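Phytase (Debaryomyces castellii, PDB 2GFI) removes phosphate groups from phytate (inositol hexakisphosphate) by hydrolysis as a 3-phytase of the histidine acid phosphatase family. Local coordinates at the interface of chains A and B. Sequence-based numbering; all coordinates share one arbitrary frame. Chains: chain A/B, phytase.

The interface of chains A and B. Residues chain A 10-12, 277; chain B 3-4.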
# COMPACT_ATOMS: atom_id res chain seq x y z
N LEU A 10 2.78 -2.26 -11.44
CA LEU A 10 3.25 -0.88 -11.51
C LEU A 10 4.60 -0.79 -12.22
O LEU A 10 5.54 -1.49 -11.90
CB LEU A 10 3.33 -0.22 -10.12
CG LEU A 10 2.03 -0.22 -9.33
CD1 LEU A 10 2.28 0.28 -7.93
CD2 LEU A 10 0.94 0.60 -10.04
N LEU A 11 4.65 0.13 -13.16
CA LEU A 11 5.84 0.45 -13.93
C LEU A 11 6.63 1.57 -13.24
O LEU A 11 7.00 2.58 -13.87
CB LEU A 11 5.39 0.89 -15.32
CG LEU A 11 5.32 -0.12 -16.49
CD1 LEU A 11 5.65 -1.55 -16.19
CD2 LEU A 11 4.06 0.06 -17.38
N VAL A 12 6.85 1.40 -11.95
CA VAL A 12 7.61 2.34 -11.14
C VAL A 12 8.07 1.57 -9.92
O VAL A 12 7.36 0.65 -9.45
CB VAL A 12 6.74 3.54 -10.70
CG1 VAL A 12 5.66 3.09 -9.62
CG2 VAL A 12 7.61 4.74 -10.23
N ASN A 277 8.14 2.27 -20.50
CA ASN A 277 6.89 3.01 -20.27
C ASN A 277 6.51 3.82 -21.50
O ASN A 277 5.34 3.88 -21.90
CB ASN A 277 7.04 3.95 -19.07
CG ASN A 277 7.05 3.21 -17.77
OD1 ASN A 277 7.56 2.08 -17.69
ND2 ASN A 277 6.47 3.81 -16.73
N LYS B 3 10.56 -1.70 -15.30
CA LYS B 3 10.18 -1.22 -13.97
C LYS B 3 9.39 -2.28 -13.24
O LYS B 3 9.23 -2.19 -12.04
CB LYS B 3 9.48 0.15 -14.07
CG LYS B 3 9.80 0.88 -15.39
CD LYS B 3 10.33 2.32 -15.22
CE LYS B 3 11.73 2.44 -14.55
NZ LYS B 3 11.76 2.93 -13.07
N LEU B 4 8.97 -3.33 -13.95
CA LEU B 4 8.33 -4.51 -13.35
C LEU B 4 9.29 -5.44 -12.63
O LEU B 4 8.89 -6.33 -11.90
CB LEU B 4 7.57 -5.30 -14.40
CG LEU B 4 6.32 -4.64 -14.98
CD1 LEU B 4 5.67 -5.54 -16.00
CD2 LEU B 4 5.34 -4.27 -13.90
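B:Lys3 lays the carbon part of its side chain across the backbone of A:Leu11, and the patch illustrates how an N-terminal tail can pack on a partner largely through carbon surface, even where it carries a lysine. CB of B:Lys3 lies 3.3 Å from the carbonyl carbon C of A:Leu11. Further along, CG of B:Lys3 meets the side-chain carbonyl OD1 of A:Asn277 at 3.4 Å, the two side chains crossing at about a right angle. The bend at chi2 (-127°) brings CD of B:Lys3 beside the backbone O of A:Leu11, at 3.6 Å.

Leucine packing forms the second group. CD1 of A:Leu11 presses obliquely on the branch carbon CG of B:Leu4 at 3.4 Å, a tight fit, while CD2 of B:Leu4 rests 3.4 Å from the backbone O of A:Leu10.

One polar link lies within chain A. ND2 of A:Asn277 donates to O of A:Leu11 (3.2 Å, 162° at the hydrogen), in the carbonyl plane and on a lone pair, tying tail to helix and helping to set the amide's rotation. Shortening A:Asn277 to an alanine would probably leave the A:Leu11 carbonyl without this donor and CG of B:Lys3 without its OD1 neighbour.

The structure alone does not establish that this pairing is physiological. A:Asn277 begins helix 277-295; the other residues belong to loops near the N-termini of two copies meeting at a two-fold symmetric interface, and the patch centre lies about 24 Å from A:His70, the predicted nucleophile.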